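Local atomic coordinates of hypothetical conserved protein (PDB entry 3DZM), a protein that is of unknown function but forms a major outer-membrane beta-barrel that binds calcium. Residues Tyr20-Val30 and Val42-Ser51. Residues are numbered along the deposited sequence; the frame is centred on the assembly and turned at random.
Sequences YGGFGGQLAVV and VRLGVGFATS. With C8E ((hydroxyethyloxy)tri(ethyloxy)octane), chain E.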
ATOM      1  N   TYR A  20       6.558   1.238   0.098  1.00 67.70           N
ATOM      2  CA  TYR A  20       5.193   1.711   0.117  1.00 62.53           C
ATOM      3  C   TYR A  20       4.619   1.555   1.508  1.00 67.39           C
ATOM      4  O   TYR A  20       3.682   0.819   1.709  1.00 68.86           O
ATOM      5  CB  TYR A  20       4.313   0.973  -0.867  1.00 63.07           C
ATOM      6  CG  TYR A  20       3.006   1.675  -1.125  1.00 70.45           C
ATOM      7  CD1 TYR A  20       2.948   2.759  -1.999  1.00 79.26           C
ATOM      8  CD2 TYR A  20       1.841   1.300  -0.451  1.00 64.29           C
ATOM      9  CE1 TYR A  20       1.763   3.436  -2.222  1.00 83.71           C
ATOM     10  CE2 TYR A  20       0.632   1.966  -0.685  1.00 74.48           C
ATOM     11  CZ  TYR A  20       0.609   3.038  -1.571  1.00 87.03           C
ATOM     12  OH  TYR A  20      -0.556   3.728  -1.807  1.00 91.89           O
ATOM     13  N   GLY A  21       5.189   2.258   2.468  1.00 68.82           N
ATOM     14  CA  GLY A  21       4.791   2.073   3.844  1.00 77.03           C
ATOM     15  C   GLY A  21       5.323   0.796   4.439  1.00 83.42           C
ATOM     16  O   GLY A  21       4.857   0.338   5.480  1.00 94.84           O
ATOM     17  N   GLY A  22       6.323   0.230   3.779  1.00 78.78           N
ATOM     18  CA  GLY A  22       6.798  -1.101   4.066  1.00 74.36           C
ATOM     19  C   GLY A  22       7.440  -1.583   2.809  1.00 78.28           C
ATOM     20  O   GLY A  22       7.201  -0.988   1.772  1.00 68.80           O
ATOM     21  N   PHE A  23       8.274  -2.626   2.883  1.00 91.71           N
ATOM     22  CA  PHE A  23       8.840  -3.204   1.655  1.00 84.47           C
ATOM     23  C   PHE A  23       7.808  -4.061   0.907  1.00 79.99           C
ATOM     24  O   PHE A  23       6.879  -4.637   1.500  1.00 74.79           O
ATOM     25  CB  PHE A  23      10.104  -3.992   1.917  1.00 85.94           C
ATOM     26  CG  PHE A  23      10.846  -4.368   0.658  1.00105.37           C
ATOM     27  CD1 PHE A  23      11.753  -3.468   0.067  1.00114.91           C
ATOM     28  CD2 PHE A  23      10.652  -5.618   0.056  1.00105.65           C
ATOM     29  CE1 PHE A  23      12.455  -3.803  -1.105  1.00112.06           C
ATOM     30  CE2 PHE A  23      11.336  -5.958  -1.113  1.00107.71           C
ATOM     31  CZ  PHE A  23      12.243  -5.046  -1.694  1.00110.85           C
ATOM     32  N   GLY A  24       7.953  -4.117  -0.406  1.00 65.17           N
ATOM     33  CA  GLY A  24       7.018  -4.856  -1.222  1.00 62.47           C
ATOM     34  C   GLY A  24       7.357  -4.587  -2.664  1.00 69.25           C
ATOM     35  O   GLY A  24       8.508  -4.271  -2.968  1.00 66.87           O
ATOM     36  N   GLY A  25       6.376  -4.706  -3.552  1.00 59.56           N
ATOM     37  CA  GLY A  25       6.620  -4.420  -4.940  1.00 59.28           C
ATOM     38  C   GLY A  25       5.352  -4.041  -5.643  1.00 60.09           C
ATOM     39  O   GLY A  25       4.284  -3.979  -4.994  1.00 57.03           O
ATOM     40  N   GLN A  26       5.463  -3.728  -6.940  1.00 57.01           N
ATOM     41  CA  GLN A  26       4.268  -3.594  -7.767  1.00 63.35           C
ATOM     42  C   GLN A  26       4.415  -4.119  -9.182  1.00 64.48           C
ATOM     43  O   GLN A  26       5.497  -4.125  -9.748  1.00 70.39           O
ATOM     44  CB  GLN A  26       3.704  -2.162  -7.765  1.00 68.09           C
ATOM     45  CG  GLN A  26       4.380  -1.240  -8.688  1.00 81.21           C
ATOM     46  CD  GLN A  26       3.411  -0.424  -9.540  1.00 94.22           C
ATOM     47  OE1 GLN A  26       2.260  -0.113  -9.143  1.00 87.54           O
ATOM     48  NE2 GLN A  26       3.889  -0.055 -10.729  1.00102.63           N
ATOM     49  N   LEU A  27       3.289  -4.549  -9.738  1.00 64.31           N
ATOM     50  CA  LEU A  27       3.151  -4.911 -11.146  1.00 64.22           C
ATOM     51  C   LEU A  27       2.141  -3.973 -11.797  1.00 65.60           C
ATOM     52  O   LEU A  27       1.101  -3.643 -11.212  1.00 65.29           O
ATOM     53  CB  LEU A  27       2.648  -6.339 -11.255  1.00 69.90           C
ATOM     54  CG  LEU A  27       3.794  -7.331 -11.279  1.00 81.44           C
ATOM     55  CD1 LEU A  27       3.379  -8.648 -10.668  1.00 84.39           C
ATOM     56  CD2 LEU A  27       4.221  -7.487 -12.705  1.00 87.41           C
ATOM     57  N   ALA A  28       2.447  -3.518 -12.998  1.00 59.18           N
ATOM     58  CA  ALA A  28       1.558  -2.578 -13.666  1.00 63.12           C
ATOM     59  C   ALA A  28       1.591  -2.777 -15.161  1.00 67.26           C
ATOM     60  O   ALA A  28       2.542  -3.354 -15.703  1.00 68.56           O
ATOM     61  CB  ALA A  28       1.894  -1.099 -13.300  1.00 50.47           C
ATOM     62  N   VAL A  29       0.517  -2.331 -15.811  1.00 70.68           N
ATOM     63  CA  VAL A  29       0.490  -2.198 -17.256  1.00 74.02           C
ATOM     64  C   VAL A  29       0.389  -0.710 -17.539  1.00 72.43           C
ATOM     65  O   VAL A  29      -0.370   0.001 -16.885  1.00 76.97           O
ATOM     66  CB  VAL A  29      -0.664  -3.019 -17.914  1.00 68.01           C
ATOM     67  CG1 VAL A  29      -2.040  -2.670 -17.305  1.00 66.80           C
ATOM     68  CG2 VAL A  29      -0.683  -2.814 -19.425  1.00 59.54           C
ATOM     69  N   VAL A  30       1.203  -0.238 -18.469  1.00 74.06           N
ATOM     70  CA  VAL A  30       1.208   1.159 -18.907  1.00 72.89           C
ATOM     71  C   VAL A  30       0.830   1.254 -20.371  1.00 74.37           C
ATOM     72  O   VAL A  30       1.238   0.432 -21.175  1.00 84.60           O
ATOM     73  CB  VAL A  30       2.612   1.736 -18.872  1.00 70.79           C
ATOM     74  CG1 VAL A  30       2.549   3.240 -19.079  1.00 71.71           C
ATOM     75  CG2 VAL A  30       3.313   1.360 -17.585  1.00 70.13           C
ATOM     76  N   VAL A  42      -1.379   6.176 -19.317  1.00 70.16           N
ATOM     77  CA  VAL A  42      -2.211   5.599 -18.266  1.00 64.16           C
ATOM     78  C   VAL A  42      -1.486   4.386 -17.702  1.00 67.63           C
ATOM     79  O   VAL A  42      -0.891   3.622 -18.450  1.00 66.75           O
ATOM     80  CB  VAL A  42      -3.574   5.239 -18.816  1.00 73.77           C
ATOM     81  CG1 VAL A  42      -4.328   4.407 -17.852  1.00 75.79           C
ATOM     82  CG2 VAL A  42      -4.335   6.522 -19.082  1.00 80.39           C
ATOM     83  N   ARG A  43      -1.463   4.261 -16.374  1.00 68.92           N
ATOM     84  CA  ARG A  43      -0.858   3.108 -15.719  1.00 63.38           C
ATOM     85  C   ARG A  43      -1.868   2.483 -14.749  1.00 67.79           C
ATOM     86  O   ARG A  43      -2.436   3.201 -13.919  1.00 74.35           O
ATOM     87  CB  ARG A  43       0.443   3.498 -14.995  1.00 60.47           C
ATOM     88  CG  ARG A  43       1.069   2.333 -14.249  1.00 69.79           C
ATOM     89  CD  ARG A  43       2.401   2.623 -13.649  1.00 72.66           C
ATOM     90  NE  ARG A  43       2.319   3.768 -12.773  1.00 82.94           N
ATOM     91  CZ  ARG A  43       3.322   4.177 -12.016  1.00 88.63           C
ATOM     92  NH1 ARG A  43       4.456   3.507 -12.051  1.00 88.17           N
ATOM     93  NH2 ARG A  43       3.188   5.254 -11.245  1.00 88.70           N
ATOM     94  N   LEU A  44      -2.130   1.173 -14.882  1.00 57.96           N
ATOM     95  CA  LEU A  44      -2.875   0.419 -13.854  1.00 62.62           C
ATOM     96  C   LEU A  44      -1.900  -0.500 -13.174  1.00 67.81           C
ATOM     97  O   LEU A  44      -1.147  -1.186 -13.850  1.00 73.34           O
ATOM     98  CB  LEU A  44      -3.906  -0.515 -14.450  1.00 68.74           C
ATOM     99  CG  LEU A  44      -5.288  -0.100 -14.870  1.00 79.12           C
ATOM    100  CD1 LEU A  44      -5.158   1.084 -15.768  1.00 91.41           C
ATOM    101  CD2 LEU A  44      -5.853  -1.255 -15.632  1.00 74.68           C
ATOM    102  N   GLY A  45      -1.927  -0.550 -11.851  1.00 61.09           N
ATOM    103  CA  GLY A  45      -0.918  -1.292 -11.138  1.00 63.38           C
ATOM    104  C   GLY A  45      -1.435  -1.900  -9.867  1.00 66.48           C
ATOM    105  O   GLY A  45      -2.404  -1.408  -9.295  1.00 69.42           O
ATOM    106  N   VAL A  46      -0.792  -2.982  -9.431  1.00 59.44           N
ATOM    107  CA  VAL A  46      -1.141  -3.561  -8.149  1.00 63.57           C
ATOM    108  C   VAL A  46       0.105  -3.661  -7.301  1.00 69.73           C
ATOM    109  O   VAL A  46       1.169  -3.997  -7.820  1.00 71.95           O
ATOM    110  CB  VAL A  46      -1.892  -4.906  -8.282  1.00 63.84           C
ATOM    111  CG1 VAL A  46      -1.100  -5.879  -9.086  1.00 67.43           C
ATOM    112  CG2 VAL A  46      -2.196  -5.451  -6.942  1.00 60.80           C
ATOM    113  N   GLY A  47      -0.015  -3.286  -6.026  1.00 65.82           N
ATOM    114  CA  GLY A  47       1.098  -3.360  -5.103  1.00 62.68           C
ATOM    115  C   GLY A  47       0.832  -4.280  -3.918  1.00 64.38           C
ATOM    116  O   GLY A  47      -0.281  -4.320  -3.380  1.00 62.35           O
ATOM    117  N   PHE A  48       1.846  -5.050  -3.530  1.00 59.63           N
ATOM    118  CA  PHE A  48       1.830  -5.758  -2.256  1.00 66.47           C
ATOM    119  C   PHE A  48       2.982  -5.224  -1.443  1.00 75.23           C
ATOM    120  O   PHE A  48       4.086  -5.057  -1.994  1.00 69.88           O
ATOM    121  CB  PHE A  48       2.051  -7.251  -2.452  1.00 87.54           C
ATOM    122  CG  PHE A  48       1.063  -7.891  -3.368  1.00120.79           C
ATOM    123  CD1 PHE A  48      -0.112  -8.437  -2.861  1.00135.54           C
ATOM    124  CD2 PHE A  48       1.298  -7.961  -4.743  1.00133.02           C
ATOM    125  CE1 PHE A  48      -1.049  -9.046  -3.714  1.00139.79           C
ATOM    126  CE2 PHE A  48       0.367  -8.568  -5.597  1.00139.06           C
ATOM    127  CZ  PHE A  48      -0.808  -9.110  -5.079  1.00139.51           C
ATOM    128  N   ALA A  49       2.748  -4.956  -0.148  1.00 54.45           N
ATOM    129  CA  ALA A  49       3.857  -4.550   0.728  1.00 60.17           C
ATOM    130  C   ALA A  49       3.555  -5.015   2.110  1.00 59.93           C
ATOM    131  O   ALA A  49       2.389  -5.134   2.466  1.00 62.40           O
ATOM    132  CB  ALA A  49       4.055  -3.013   0.727  1.00 57.84           C
ATOM    133  N   THR A  50       4.603  -5.243   2.895  1.00 64.03           N
ATOM    134  CA  THR A  50       4.452  -5.447   4.329  1.00 73.94           C
ATOM    135  C   THR A  50       4.026  -4.160   4.997  1.00 79.76           C
ATOM    136  O   THR A  50       4.296  -3.064   4.504  1.00 82.11           O
ATOM    137  CB  THR A  50       5.769  -5.768   5.012  1.00 83.29           C
ATOM    138  OG1 THR A  50       6.511  -6.681   4.218  1.00 85.63           O
ATOM    139  CG2 THR A  50       5.510  -6.392   6.377  1.00 93.90           C
ATOM    140  N   SER A  51       3.417  -4.284   6.161  1.00 75.38           N
ATOM    141  CA  SER A  51       3.035  -3.112   6.887  1.00 81.26           C
ATOM    142  C   SER A  51       2.954  -3.488   8.328  1.00 83.78           C
ATOM    143  O   SER A  51       2.862  -4.640   8.663  1.00 90.20           O
ATOM    144  CB  SER A  51       1.695  -2.568   6.381  1.00 80.95           C
ATOM    145  OG  SER A  51       1.037  -1.826   7.396  1.00 81.40           O
TER
HETATM  146  C1  C8E E 209       6.334  13.084   3.702  1.00 86.91           C
HETATM  147  C2  C8E E 209       4.804  12.990   3.784  1.00 99.50           C
HETATM  148  C3  C8E E 209       4.281  12.598   5.172  1.00107.79           C
HETATM  149  C4  C8E E 209       3.506  13.741   5.848  1.00115.53           C
HETATM  150  C5  C8E E 209       2.501  13.287   6.914  1.00121.80           C
HETATM  151  C6  C8E E 209       2.939  13.472   8.376  1.00126.84           C
HETATM  152  C7  C8E E 209       3.177  12.141   9.100  1.00137.38           C
HETATM  153  C8  C8E E 209       2.692  10.960   8.252  1.00152.65           C
HETATM  154  O9  C8E E 209       2.222   9.838   8.992  1.00162.10           O
HETATM  155  C10 C8E E 209       0.819   9.661   8.851  1.00164.92           C
HETATM  156  C11 C8E E 209       0.375   8.219   9.095  1.00167.84           C
HETATM  157  O12 C8E E 209       0.278   7.508   7.875  1.00172.45           O
HETATM  158  C13 C8E E 209       0.321   6.100   8.057  1.00173.81           C
HETATM  159  C14 C8E E 209       0.915   5.368   6.850  1.00172.14           C
HETATM  160  O15 C8E E 209       1.997   4.554   7.271  1.00171.66           O
HETATM  161  C16 C8E E 209       2.751   4.031   6.196  1.00167.00           C
HETATM  162  C17 C8E E 209       1.970   2.912   5.504  1.00161.38           C
HETATM  163  O18 C8E E 209       2.277   1.641   6.052  1.00154.15           O
HETATM  164  C19 C8E E 209       1.569   1.377   7.240  1.00144.37           C
HETATM  165  C20 C8E E 209       0.083   1.464   6.913  1.00135.05           C
HETATM  166  O21 C8E E 209      -0.388   0.225   6.457  1.00128.76           O
HETATM  167  O   HOH W   1       2.695  -1.146   3.353  1.00 77.19           O
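Arg43 sets out extended, CG opposite the backbone N (chi1 177°) and CD continuing the line, before bending at chi3; its aliphatic part thereby passes alongside Ala28, with Arg43 CG 3.7 Å from Ala28 CB. Gln26, whose CG lies between its own N and carbonyl carbon (chi1 82°), approaches the same guanidinium. Amide and guanidinium planes stand 72° apart, and Gln26 NE2 lies 3.8 Å from Arg43 NH1; both are N-H donors and cannot bond each other, but both reach Glu14 OE2, NH1 by a salt bridge and NE2 by a weak hydrogen bond, and this shared carboxylate accounts for their closeness. The backbone evidence is that of an antiparallel hairpin: the hydrogen-bonded pairs Gly25-Phe48, Leu27-Val46 and Val29-Leu44 each exchange two bonds, exemplified by Val46 N to Leu27 O at 2.7 Å. Side chains alternate accordingly. Leu27, Val29, Leu44, Val46 and Phe48 make an apolar outer surface, where Val29 CG1 packs 4.0 Å from Leu44 CB, as expected of a membrane-spanning barrel; Gln26, Ala28, Arg43 and Ala49 face the interior. One water, donating to Tyr20 O and Thr50 O, joins the Tyr20-Gly22 turn to the end of strand 42-50; just past that end, Ser51 OG shares a 2.7 Å hydrogen bond with detergent C8E O21. Arg43 also pairs with Asp87, Asp156 and, by cation-pi contact, Tyr104. The three carboxylates probably stabilise its positive charge, consistent with an ion-pair network in this part of the barrel interior.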